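Local coordinates for UTP--glucose-1-phosphate uridylyltransferase YngB (Bacillus subtilis subsp. subtilis str. 168, PDB 7B1R), which catalyses the formation of UDP-glucose and diphosphate from glucose-1-phosphate and UTP, supporting wall teichoic acid glucosylation and glycolipid synthesis during anaerobic growth, at residues K3-V8 / G49-L54; D123-V128 / V208-I213; N186-K191 / D232-V237. All coordinates share one frame; numbering follows the deposited sequence.

Interaction 1: residues K3-V8 / G49-L54; sequences KVRKAV and GIEDIL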
ATOM      1  N   LYS A   3      29.227 -21.405  -7.865  1.00 74.87           N
ATOM      2  CA  LYS A   3      28.616 -20.269  -7.187  1.00 79.55           C
ATOM      3  C   LYS A   3      27.099 -20.176  -7.465  1.00 80.16           C
ATOM      4  O   LYS A   3      26.634 -20.393  -8.589  1.00 78.30           O
ATOM      5  CB  LYS A   3      29.434 -19.008  -7.486  1.00 68.60           C
ATOM      6  N   VAL A   4      26.321 -19.872  -6.404  1.00 84.61           N
ATOM      7  CA  VAL A   4      24.887 -19.585  -6.440  1.00 78.83           C
ATOM      8  C   VAL A   4      24.671 -18.163  -6.956  1.00 83.19           C
ATOM      9  O   VAL A   4      25.083 -17.197  -6.282  1.00 66.25           O
ATOM     10  CB  VAL A   4      24.273 -19.682  -5.031  1.00 68.51           C
ATOM     11  CG1 VAL A   4      22.856 -19.152  -5.006  1.00 63.17           C
ATOM     12  CG2 VAL A   4      24.337 -21.079  -4.453  1.00 68.23           C
ATOM     13  N   ARG A   5      23.989 -18.045  -8.116  1.00 74.50           N
ATOM     14  CA  ARG A   5      23.844 -16.731  -8.734  1.00 78.63           C
ATOM     15  C   ARG A   5      22.407 -16.477  -9.229  1.00 79.75           C
ATOM     16  O   ARG A   5      22.068 -15.385  -9.730  1.00 62.23           O
ATOM     17  CB  ARG A   5      24.910 -16.587  -9.822  1.00 81.70           C
ATOM     18  CG  ARG A   5      24.714 -17.575 -10.959  1.00107.75           C
ATOM     19  CD  ARG A   5      26.022 -18.101 -11.491  1.00122.89           C
ATOM     20  NE  ARG A   5      26.503 -17.505 -12.732  1.00133.48           N
ATOM     21  CZ  ARG A   5      25.859 -17.523 -13.898  1.00127.06           C
ATOM     22  NH1 ARG A   5      24.656 -18.072 -13.987  1.00116.50           N
ATOM     23  NH2 ARG A   5      26.420 -16.980 -14.965  1.00134.64           N
ATOM     24  N   LYS A   6      21.562 -17.508  -9.108  1.00 69.23           N
ATOM     25  CA  LYS A   6      20.195 -17.419  -9.584  1.00 66.53           C
ATOM     26  C   LYS A   6      19.247 -17.678  -8.421  1.00 68.11           C
ATOM     27  O   LYS A   6      19.448 -18.621  -7.650  1.00 63.96           O
ATOM     28  CB  LYS A   6      19.949 -18.467 -10.677  1.00 70.86           C
ATOM     29  CG  LYS A   6      20.357 -18.089 -12.097  1.00 70.48           C
ATOM     30  CD  LYS A   6      20.564 -19.326 -12.952  1.00 69.65           C
ATOM     31  CE  LYS A   6      20.090 -19.174 -14.380  1.00 77.02           C
ATOM     32  NZ  LYS A   6      20.591 -20.275 -15.234  1.00 78.83           N
ATOM     33  N   ALA A   7      18.185 -16.865  -8.350  1.00 69.99           N
ATOM     34  CA  ALA A   7      17.125 -17.044  -7.368  1.00 59.19           C
ATOM     35  C   ALA A   7      15.765 -17.165  -8.058  1.00 62.20           C
ATOM     36  O   ALA A   7      15.524 -16.555  -9.108  1.00 61.24           O
ATOM     37  CB  ALA A   7      17.149 -15.855  -6.457  1.00 64.89           C
ATOM     38  N   VAL A   8      14.867 -17.942  -7.439  1.00 56.66           N
ATOM     39  CA  VAL A   8      13.474 -18.024  -7.861  1.00 55.54           C
ATOM     40  C   VAL A   8      12.561 -17.421  -6.804  1.00 57.27           C
ATOM     41  O   VAL A   8      12.521 -17.952  -5.687  1.00 62.64           O
ATOM     42  CB  VAL A   8      13.034 -19.479  -8.037  1.00 51.81           C
ATOM     43  CG1 VAL A   8      11.629 -19.514  -8.616  1.00 51.26           C
ATOM     44  CG2 VAL A   8      14.032 -20.288  -8.845  1.00 46.06           C
ATOM     45  N   GLY A  49      24.567 -10.956  -3.818  1.00 61.93           N
ATOM     46  CA  GLY A  49      25.288 -11.259  -5.047  1.00 63.35           C
ATOM     47  C   GLY A  49      24.513 -12.151  -6.021  1.00 74.63           C
ATOM     48  O   GLY A  49      25.116 -12.820  -6.849  1.00 82.54           O
ATOM     49  N   ILE A  50      23.178 -12.160  -5.948  1.00 77.26           N
ATOM     50  CA  ILE A  50      22.385 -12.807  -6.981  1.00 67.87           C
ATOM     51  C   ILE A  50      22.334 -11.869  -8.173  1.00 68.68           C
ATOM     52  O   ILE A  50      22.101 -10.672  -8.020  1.00 73.27           O
ATOM     53  CB  ILE A  50      20.975 -13.157  -6.464  1.00 67.35           C
ATOM     54  CG1 ILE A  50      21.063 -14.142  -5.294  1.00 64.85           C
ATOM     55  CG2 ILE A  50      20.043 -13.642  -7.575  1.00 58.37           C
ATOM     56  CD1 ILE A  50      22.029 -15.281  -5.523  1.00 66.80           C
ATOM     57  N   GLU A  51      22.530 -12.434  -9.364  1.00 76.26           N
ATOM     58  CA  GLU A  51      22.466 -11.629 -10.575  1.00 80.44           C
ATOM     59  C   GLU A  51      21.198 -11.882 -11.416  1.00 81.17           C
ATOM     60  O   GLU A  51      20.792 -10.993 -12.165  1.00 75.96           O
ATOM     61  CB  GLU A  51      23.786 -11.764 -11.331  1.00 78.33           C
ATOM     62  CG  GLU A  51      24.408 -13.144 -11.198  1.00 91.28           C
ATOM     63  CD  GLU A  51      25.866 -13.229 -11.625  1.00103.42           C
ATOM     64  OE1 GLU A  51      26.544 -12.189 -11.607  1.00116.58           O
ATOM     65  OE2 GLU A  51      26.323 -14.332 -11.979  1.00117.18           O
ATOM     66  N   ASP A  52      20.552 -13.062 -11.300  1.00 78.95           N
ATOM     67  CA  ASP A  52      19.458 -13.412 -12.204  1.00 74.36           C
ATOM     68  C   ASP A  52      18.276 -14.017 -11.447  1.00 70.05           C
ATOM     69  O   ASP A  52      18.352 -15.147 -10.969  1.00 74.69           O
ATOM     70  CB  ASP A  52      19.895 -14.392 -13.302  1.00 90.40           C
ATOM     71  CG  ASP A  52      21.144 -14.010 -14.095  1.00107.81           C
ATOM     72  OD1 ASP A  52      21.081 -13.038 -14.911  1.00 93.99           O
ATOM     73  OD2 ASP A  52      22.179 -14.710 -13.920  1.00115.99           O
ATOM     74  N   ILE A  53      17.160 -13.282 -11.414  1.00 63.33           N
ATOM     75  CA  ILE A  53      15.972 -13.710 -10.694  1.00 63.93           C
ATOM     76  C   ILE A  53      14.876 -14.163 -11.668  1.00 67.16           C
ATOM     77  O   ILE A  53      14.597 -13.503 -12.673  1.00 58.04           O
ATOM     78  CB  ILE A  53      15.471 -12.572  -9.789  1.00 66.28           C
ATOM     79  CG1 ILE A  53      16.492 -12.196  -8.710  1.00 68.38           C
ATOM     80  CG2 ILE A  53      14.108 -12.919  -9.208  1.00 64.53           C
ATOM     81  CD1 ILE A  53      16.231 -10.857  -8.066  1.00 62.75           C
ATOM     82  N   LEU A  54      14.241 -15.300 -11.344  1.00 64.80           N
ATOM     83  CA  LEU A  54      13.023 -15.720 -12.024  1.00 61.06           C
ATOM     84  C   LEU A  54      11.814 -15.532 -11.108  1.00 61.15           C
ATOM     85  O   LEU A  54      11.646 -16.237 -10.116  1.00 74.61           O
ATOM     86  CB  LEU A  54      13.134 -17.184 -12.445  1.00 50.50           C
ATOM     87  CG  LEU A  54      11.875 -17.761 -13.094  1.00 50.78           C
ATOM     88  CD1 LEU A  54      11.370 -16.884 -14.233  1.00 57.91           C
ATOM     89  CD2 LEU A  54      12.158 -19.133 -13.657  1.00 54.71           C
TER
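A beta-alpha-beta crossover of the GT-A nucleotidyltransferase fold lays Lys6, Ala7 and Val8 beside Asp52, Ile53 and Leu54 as parallel neighbours, the axes of the two short strands diverging by only 19°. The backbone evidence is direct: Ala7 N donates to Asp52 O at 3.1 Å, and Leu54 N reaches Ala7 O at 2.9 Å. Where the pairing begins, Arg5 O accepts two successive amides, from Glu51 N at 3.0 Å and from Asp52 N at 3.2 Å, so that one oxygen holds the start of the second strand by two bonds.

The Arg5 side chain continues the contact. Its CG sits between the backbone N and the carbonyl carbon (chi1 65°), and bends further out carry the guanidinium across the Glu51 carboxylate. Glu51 OE2 lies over one guanidinium face, 3.3 Å from Arg5 NE, with the two planes 86° apart. This salt bridge is therefore a pairing of charges, since no N-H is aimed at the oxygen. With an alanine here in place of Arg5, the Glu51 carboxylate would probably be left without its positive mate and freer to turn.

Apolar groups add to the backbone bonds: Ile50 sends CG2 to Ala7 CB at 3.8 Å, while its CD1 approaches Val4 CG1 at 4.0 Å. Gly49, with positive phi, closes helix 37-47 in a Schellman motif just before this step. That helix packs on Ile50 and Ile53, and Met146 of helix 141-152 touches both Val4 and Ile50. Strand 125-129 borders the other edge of strand 6-11, and strand 98-103 that of strand 52-57, so this pair lies inside the sheet.

Interaction 2: residues D123-V128 / V208-I213; sequences DEPFAV and VLNSSI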
ATOM      1  N   ASP A 123      21.603 -26.295 -14.541  1.00 87.57           N
ATOM      2  CA  ASP A 123      22.436 -27.171 -13.734  1.00106.62           C
ATOM      3  C   ASP A 123      23.370 -26.382 -12.828  1.00102.48           C
ATOM      4  O   ASP A 123      24.595 -26.461 -12.956  1.00 98.10           O
ATOM      5  CB  ASP A 123      23.116 -28.268 -14.552  1.00108.83           C
ATOM      6  CG  ASP A 123      22.812 -29.618 -13.932  1.00127.22           C
ATOM      7  OD1 ASP A 123      21.623 -30.049 -14.013  1.00106.40           O
ATOM      8  OD2 ASP A 123      23.734 -30.190 -13.314  1.00151.94           O
ATOM      9  N   GLU A 124      22.754 -25.647 -11.899  1.00 88.25           N
ATOM     10  CA  GLU A 124      23.491 -24.928 -10.877  1.00 89.43           C
ATOM     11  C   GLU A 124      22.799 -25.108  -9.521  1.00 90.53           C
ATOM     12  O   GLU A 124      21.780 -25.798  -9.372  1.00 86.50           O
ATOM     13  CB  GLU A 124      23.644 -23.434 -11.193  1.00 80.18           C
ATOM     14  CG  GLU A 124      23.568 -23.035 -12.656  1.00 93.02           C
ATOM     15  CD  GLU A 124      23.489 -21.535 -12.943  1.00103.29           C
ATOM     16  OE1 GLU A 124      22.897 -21.139 -13.988  1.00100.91           O
ATOM     17  OE2 GLU A 124      24.027 -20.748 -12.125  1.00123.93           O
ATOM     18  N   PRO A 125      23.379 -24.514  -8.461  1.00 76.28           N
ATOM     19  CA  PRO A 125      22.601 -24.220  -7.266  1.00 76.27           C
ATOM     20  C   PRO A 125      21.811 -22.920  -7.446  1.00 74.45           C
ATOM     21  O   PRO A 125      22.256 -21.967  -8.107  1.00 72.36           O
ATOM     22  CB  PRO A 125      23.708 -24.107  -6.210  1.00 74.00           C
ATOM     23  CG  PRO A 125      24.914 -23.557  -6.963  1.00 64.10           C
ATOM     24  CD  PRO A 125      24.803 -24.157  -8.346  1.00 63.87           C
ATOM     25  N   PHE A 126      20.631 -22.883  -6.821  1.00 68.48           N
ATOM     26  CA  PHE A 126      19.822 -21.677  -6.855  1.00 64.70           C
ATOM     27  C   PHE A 126      19.246 -21.363  -5.483  1.00 63.20           C
ATOM     28  O   PHE A 126      19.135 -22.242  -4.627  1.00 61.05           O
ATOM     29  CB  PHE A 126      18.703 -21.797  -7.886  1.00 55.80           C
ATOM     30  CG  PHE A 126      17.780 -22.985  -7.735  1.00 54.73           C
ATOM     31  CD1 PHE A 126      18.239 -24.289  -7.962  1.00 46.88           C
ATOM     32  CD2 PHE A 126      16.425 -22.772  -7.448  1.00 43.73           C
ATOM     33  CE1 PHE A 126      17.360 -25.359  -7.859  1.00 48.07           C
ATOM     34  CE2 PHE A 126      15.545 -23.838  -7.354  1.00 42.48           C
ATOM     35  CZ  PHE A 126      16.024 -25.130  -7.544  1.00 53.09           C
ATOM     36  N   ALA A 127      18.883 -20.088  -5.304  1.00 59.65           N
ATOM     37  CA  ALA A 127      18.103 -19.680  -4.147  1.00 60.53           C
ATOM     38  C   ALA A 127      16.619 -19.722  -4.480  1.00 57.39           C
ATOM     39  O   ALA A 127      16.239 -19.355  -5.587  1.00 67.80           O
ATOM     40  CB  ALA A 127      18.483 -18.288  -3.726  1.00 60.78           C
ATOM     41  N   VAL A 128      15.806 -20.138  -3.505  1.00 57.35           N
ATOM     42  CA  VAL A 128      14.402 -19.755  -3.472  1.00 62.73           C
ATOM     43  C   VAL A 128      14.160 -18.783  -2.315  1.00 62.78           C
ATOM     44  O   VAL A 128      14.621 -19.007  -1.205  1.00 67.27           O
ATOM     45  CB  VAL A 128      13.476 -20.973  -3.344  1.00 62.54           C
ATOM     46  CG1 VAL A 128      12.047 -20.510  -3.211  1.00 62.15           C
ATOM     47  CG2 VAL A 128      13.621 -21.944  -4.511  1.00 65.26           C
ATOM     48  N   VAL A 208      18.661 -22.563  -0.310  1.00 65.42           N
ATOM     49  CA  VAL A 208      19.606 -22.725  -1.397  1.00 62.85           C
ATOM     50  C   VAL A 208      19.569 -24.194  -1.780  1.00 62.58           C
ATOM     51  O   VAL A 208      19.900 -25.035  -0.964  1.00 67.34           O
ATOM     52  CB  VAL A 208      21.011 -22.254  -1.008  1.00 57.93           C
ATOM     53  CG1 VAL A 208      22.039 -22.792  -1.985  1.00 66.77           C
ATOM     54  CG2 VAL A 208      21.070 -20.743  -0.975  1.00 56.48           C
ATOM     55  N   LEU A 209      19.072 -24.484  -2.985  1.00 71.42           N
ATOM     56  CA  LEU A 209      18.914 -25.855  -3.448  1.00 81.86           C
ATOM     57  C   LEU A 209      19.904 -26.179  -4.565  1.00 82.99           C
ATOM     58  O   LEU A 209      20.537 -25.286  -5.122  1.00 85.46           O
ATOM     59  CB  LEU A 209      17.486 -26.014  -3.959  1.00 75.74           C
ATOM     60  CG  LEU A 209      16.427 -25.748  -2.904  1.00 82.45           C
ATOM     61  CD1 LEU A 209      15.044 -26.062  -3.459  1.00 80.70           C
ATOM     62  CD2 LEU A 209      16.737 -26.573  -1.663  1.00 80.46           C
ATOM     63  N   ASN A 210      20.008 -27.472  -4.897  1.00 83.55           N
ATOM     64  CA  ASN A 210      20.799 -27.930  -6.030  1.00 91.88           C
ATOM     65  C   ASN A 210      19.860 -28.365  -7.150  1.00 99.97           C
ATOM     66  O   ASN A 210      18.740 -28.799  -6.865  1.00 97.78           O
ATOM     67  CB  ASN A 210      21.745 -29.070  -5.634  1.00 95.13           C
ATOM     68  CG  ASN A 210      23.044 -28.550  -5.059  1.00 98.29           C
ATOM     69  OD1 ASN A 210      23.474 -28.981  -3.990  1.00 81.03           O
ATOM     70  ND2 ASN A 210      23.652 -27.596  -5.751  1.00 97.79           N
ATOM     71  N   SER A 211      20.334 -28.256  -8.404  1.00 94.01           N
ATOM     72  CA  SER A 211      19.641 -28.732  -9.600  1.00 82.15           C
ATOM     73  C   SER A 211      18.965 -30.090  -9.387  1.00 85.79           C
ATOM     74  O   SER A 211      17.858 -30.327  -9.888  1.00 79.42           O
ATOM     75  CB  SER A 211      20.575 -28.782 -10.773  1.00 87.64           C
ATOM     76  OG  SER A 211      21.930 -28.788 -10.345  1.00114.64           O
ATOM     77  N   SER A 212      19.636 -30.982  -8.634  1.00 96.39           N
ATOM     78  CA  SER A 212      19.124 -32.316  -8.332  1.00 87.02           C
ATOM     79  C   SER A 212      17.670 -32.265  -7.869  1.00 83.25           C
ATOM     80  O   SER A 212      16.927 -33.196  -8.154  1.00 73.55           O
ATOM     81  CB  SER A 212      20.011 -33.074  -7.367  1.00 82.03           C
ATOM     82  OG  SER A 212      20.086 -32.420  -6.108  1.00106.08           O
ATOM     83  N   ILE A 213      17.283 -31.156  -7.211  1.00 84.78           N
ATOM     84  CA  ILE A 213      16.007 -31.017  -6.530  1.00 81.94           C
ATOM     85  C   ILE A 213      14.872 -31.212  -7.526  1.00 80.10           C
ATOM     86  O   ILE A 213      13.766 -31.590  -7.135  1.00 85.19           O
ATOM     87  CB  ILE A 213      15.909 -29.685  -5.754  1.00 80.75           C
ATOM     88  CG1 ILE A 213      14.960 -29.793  -4.560  1.00 81.14           C
ATOM     89  CG2 ILE A 213      15.548 -28.525  -6.659  1.00 81.58           C
ATOM     90  CD1 ILE A 213      15.261 -30.946  -3.635  1.00 78.19           C
TER
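A chi1 of 56° sets Phe126 CG between its own backbone N and carbonyl carbon, which turns the ring toward Leu209. Leu209 CB, fixed in place by the strand backbone, lies over one face of the Phe126 ring, 4.2 Å from the ring centroid and 23° off the normal, a CH-pi contact displaced toward the rim. The ring's edge is met by a different residue: Ile213 CG2 lies near the ring plane, 3.5 Å from Phe126 CZ, the two side chains crossing at about a right angle.

Between the backbones, Phe126 and Leu209 form an antiparallel hydrogen-bonded pair, with Phe126 N to Leu209 O at 2.9 Å and Leu209 N to Phe126 O at 2.8 Å. Pro125 with Asn210 and Ala127 with Val208 flank it as non-hydrogen-bonded pairs, and at the former the proline's missing N-H costs no bond to strand 206-210. This is where the central GT-A sheet becomes mixed: strand 125-129 runs parallel to strand 6-11 on one edge and antiparallel to strand 206-210 on the other.

Just before strand 125-129 begins and just after strand 206-210 ends, Ser211 grips Glu124 O. The hydroxyl OG donates to it at 3.1 Å from above the carbonyl plane, and Ser211 N adds a weak bond to the same oxygen. The chain then turns into helix 213-220, with Ile213 N bonded to Asn210 O at 2.8 Å, and Phe214 of that helix brings its ring nearly parallel to that of Phe126.

Interaction 3: residues N186-K191 / D232-V237; sequences NDLVEK and DALREV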
ATOM      1  N   ASN A 186      17.878 -33.333  10.115  1.00 84.44           N
ATOM      2  CA  ASN A 186      17.814 -34.771   9.935  1.00 86.27           C
ATOM      3  C   ASN A 186      16.476 -35.133   9.314  1.00 77.31           C
ATOM      4  O   ASN A 186      16.354 -36.202   8.728  1.00 78.28           O
ATOM      5  CB  ASN A 186      18.095 -35.529  11.236  1.00 91.42           C
ATOM      6  CG  ASN A 186      19.574 -35.784  11.408  1.00100.80           C
ATOM      7  OD1 ASN A 186      20.241 -35.084  12.168  1.00101.64           O
ATOM      8  ND2 ASN A 186      20.096 -36.744  10.656  1.00107.36           N
ATOM      9  N   ASP A 187      15.489 -34.247   9.494  1.00 78.31           N
ATOM     10  CA  ASP A 187      14.183 -34.380   8.862  1.00 84.39           C
ATOM     11  C   ASP A 187      13.404 -33.068   9.020  1.00 86.64           C
ATOM     12  O   ASP A 187      13.933 -32.089   9.544  1.00 89.18           O
ATOM     13  CB  ASP A 187      13.484 -35.682   9.272  1.00 78.74           C
ATOM     14  CG  ASP A 187      12.097 -35.860   8.671  1.00 99.23           C
ATOM     15  OD1 ASP A 187      11.998 -36.077   7.431  1.00 86.09           O
ATOM     16  OD2 ASP A 187      11.114 -35.769   9.449  1.00103.22           O
ATOM     17  N   LEU A 188      12.146 -33.059   8.563  1.00 92.45           N
ATOM     18  CA  LEU A 188      11.402 -31.836   8.314  1.00 96.13           C
ATOM     19  C   LEU A 188       9.913 -32.164   8.303  1.00 92.65           C
ATOM     20  O   LEU A 188       9.536 -33.198   7.758  1.00 98.20           O
ATOM     21  CB  LEU A 188      11.850 -31.357   6.929  1.00101.17           C
ATOM     22  CG  LEU A 188      12.260 -29.893   6.822  1.00 91.68           C
ATOM     23  CD1 LEU A 188      13.019 -29.450   8.058  1.00105.05           C
ATOM     24  CD2 LEU A 188      13.125 -29.699   5.599  1.00 93.16           C
ATOM     25  N   VAL A 189       9.131 -31.513   9.123  1.00 83.46           N
ATOM     26  CA  VAL A 189       7.695 -31.893   9.079  1.00 93.56           C
ATOM     27  C   VAL A 189       7.009 -30.887   8.153  1.00 89.93           C
ATOM     28  O   VAL A 189       7.680 -29.969   7.642  1.00 94.04           O
ATOM     29  CB  VAL A 189       7.213 -31.774  10.524  1.00 94.13           C
ATOM     30  CG1 VAL A 189       7.271 -30.318  10.898  1.00 79.50           C
ATOM     31  CG2 VAL A 189       5.867 -32.416  10.811  1.00102.93           C
ATOM     32  N   GLU A 190       5.694 -30.961   7.935  1.00 83.91           N
ATOM     33  CA  GLU A 190       5.093 -29.824   7.185  1.00 92.04           C
ATOM     34  C   GLU A 190       4.644 -28.801   8.220  1.00 93.41           C
ATOM     35  O   GLU A 190       5.496 -28.225   8.782  1.00 85.68           O
ATOM     36  CB  GLU A 190       4.049 -30.172   6.132  1.00 97.65           C
ATOM     37  CG  GLU A 190       3.991 -29.108   5.043  1.00108.21           C
ATOM     38  CD  GLU A 190       4.762 -27.813   5.284  1.00123.43           C
ATOM     39  OE1 GLU A 190       4.156 -26.740   5.171  1.00139.91           O
ATOM     40  OE2 GLU A 190       5.970 -27.872   5.547  1.00132.69           O
ATOM     41  N   LYS A 191       3.363 -28.579   8.469  1.00116.73           N
ATOM     42  CA  LYS A 191       3.058 -27.603   9.546  1.00130.97           C
ATOM     43  C   LYS A 191       2.468 -28.398  10.697  1.00112.10           C
ATOM     44  O   LYS A 191       1.248 -28.549  10.688  1.00101.61           O
ATOM     45  CB  LYS A 191       2.123 -26.503   9.040  1.00142.21           C
ATOM     46  CG  LYS A 191       1.224 -26.889   7.876  1.00130.50           C
ATOM     47  CD  LYS A 191      -0.077 -27.542   8.305  1.00128.25           C
ATOM     48  CE  LYS A 191      -0.946 -27.975   7.143  1.00119.28           C
ATOM     49  NZ  LYS A 191      -0.521 -29.284   6.594  1.00131.07           N
ATOM     50  N   ASP A 232       8.362 -31.912   1.227  1.00 96.91           N
ATOM     51  CA  ASP A 232       8.458 -33.352   1.033  1.00 93.20           C
ATOM     52  C   ASP A 232       9.675 -33.682   0.162  1.00 92.17           C
ATOM     53  O   ASP A 232      10.294 -34.737   0.307  1.00 95.92           O
ATOM     54  CB  ASP A 232       7.110 -33.941   0.600  1.00 95.20           C
ATOM     55  CG  ASP A 232       5.938 -33.560   1.508  1.00113.31           C
ATOM     56  OD1 ASP A 232       6.129 -33.483   2.753  1.00110.16           O
ATOM     57  OD2 ASP A 232       4.829 -33.344   0.973  1.00 99.33           O
ATOM     58  N   ALA A 233      10.056 -32.744  -0.706  1.00 84.22           N
ATOM     59  CA  ALA A 233      11.174 -32.966  -1.603  1.00 88.68           C
ATOM     60  C   ALA A 233      12.480 -32.623  -0.899  1.00 89.91           C
ATOM     61  O   ALA A 233      13.561 -32.758  -1.463  1.00 87.35           O
ATOM     62  CB  ALA A 233      10.998 -32.153  -2.853  1.00 92.50           C
ATOM     63  N   LEU A 234      12.370 -32.133   0.329  1.00 91.76           N
ATOM     64  CA  LEU A 234      13.557 -32.050   1.155  1.00 96.04           C
ATOM     65  C   LEU A 234      13.560 -33.284   2.044  1.00 97.42           C
ATOM     66  O   LEU A 234      14.616 -33.839   2.324  1.00 99.77           O
ATOM     67  CB  LEU A 234      13.555 -30.738   1.946  1.00 96.29           C
ATOM     68  CG  LEU A 234      13.748 -29.468   1.110  1.00 84.68           C
ATOM     69  CD1 LEU A 234      13.339 -28.234   1.899  1.00 85.23           C
ATOM     70  CD2 LEU A 234      15.184 -29.343   0.611  1.00 71.14           C
ATOM     71  N   ARG A 235      12.353 -33.750   2.395  1.00 99.25           N
ATOM     72  CA  ARG A 235      12.169 -34.981   3.148  1.00 97.47           C
ATOM     73  C   ARG A 235      12.855 -36.135   2.422  1.00104.19           C
ATOM     74  O   ARG A 235      13.663 -36.830   3.038  1.00111.20           O
ATOM     75  CB  ARG A 235      10.688 -35.283   3.413  1.00 95.82           C
ATOM     76  CG  ARG A 235      10.121 -34.626   4.663  1.00 91.25           C
ATOM     77  CD  ARG A 235       8.651 -34.966   4.762  1.00101.27           C
ATOM     78  NE  ARG A 235       8.468 -36.331   5.220  1.00100.59           N
ATOM     79  CZ  ARG A 235       8.462 -36.693   6.493  1.00107.10           C
ATOM     80  NH1 ARG A 235       8.629 -35.788   7.441  1.00123.68           N
ATOM     81  NH2 ARG A 235       8.287 -37.961   6.812  1.00122.49           N
ATOM     82  N   GLU A 236      12.553 -36.319   1.123  1.00 99.99           N
ATOM     83  CA  GLU A 236      13.174 -37.395   0.360  1.00 97.45           C
ATOM     84  C   GLU A 236      14.684 -37.175   0.264  1.00 99.67           C
ATOM     85  O   GLU A 236      15.424 -38.126   0.462  1.00111.71           O
ATOM     86  CB  GLU A 236      12.505 -37.657  -0.991  1.00 96.62           C
ATOM     87  N   VAL A 237      15.143 -35.933   0.024  1.00 97.24           N
ATOM     88  CA  VAL A 237      16.575 -35.645   0.008  1.00 92.27           C
ATOM     89  C   VAL A 237      17.151 -35.977   1.379  1.00 91.25           C
ATOM     90  O   VAL A 237      18.363 -36.102   1.550  1.00 88.93           O
ATOM     91  CB  VAL A 237      16.937 -34.196  -0.392  1.00 82.47           C
ATOM     92  CG1 VAL A 237      18.415 -33.910  -0.170  1.00 81.77           C
ATOM     93  CG2 VAL A 237      16.603 -33.899  -1.837  1.00 92.76           C
TER
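Arg235 NH1 is the focus of the first shell, donating to Leu188 O at 2.8 Å while also facing the Asp187 carboxylate. The carbonyl oxygen lies at the edge of the guanidinium, close to its plane, and NH1 stands almost in line with the Leu188 C=O bond, although the angle at the hydrogen is only 144°. Asp187 approaches differently. Its OD2 forms a salt bridge with Arg235 NH1 at 3.2 Å, and OD1 sits 3.4 Å above one guanidinium face, offset toward the rim, with the flat groups 79° apart. NH1 thus gives its hydrogen bond to the carbonyl, near the guanidinium plane, while the carboxylate pairs its charge from over the face.

Two torsions place the groups: Asp187 CG is anti to its backbone N (chi1 178°), and Arg235 bends at chi3 to turn its head back toward the strand. Beside the polar pair, Leu188 CD2 packs on Leu234 CB at 3.8 Å, crossing it obliquely.

Further out, the weakly bonded end of strand 182-188 runs roughly antiparallel to helix 232-240, with 7.7 Å between the short axes. Leu234 also rests on Tyr207 and Leu209 of strand 206-210, and Ala233 packs against Val216 and Leu217 of helix 213-220. A hydrogen bond between Glu190 OE2 and Thr231 OG1 ties the following chain to the helix start.

Apolar packing on the buried side is therefore joined to an exposed arginine whose NH1 donates to a strand-end carbonyl, its positive charge probably balanced in part by Asp187.

How the interactions relate
Interactions 1 and 2 are two strand pairings of one sheet, their centres 10 Å apart, separated by the parallel pairing of strands 6-11 and 125-129. There Val8 N lies 2.7 Å from Ala127 O, a probable hydrogen bond, and Lys6 NZ makes a salt bridge to Glu124 OE1 at 2.8 Å. Interaction 3 is centred 16 Å from interaction 2 and reaches it through helix 232-240: Leu209 CD2 packs on Leu234 CD2 at 3.9 Å, and Ile213 CD1 on Val237 CG2 at 3.7 Å. Interactions 1 and 3 do not touch, their nearest atoms being about 13 Å apart. All three join parts of the nucleotidyltransferase framework.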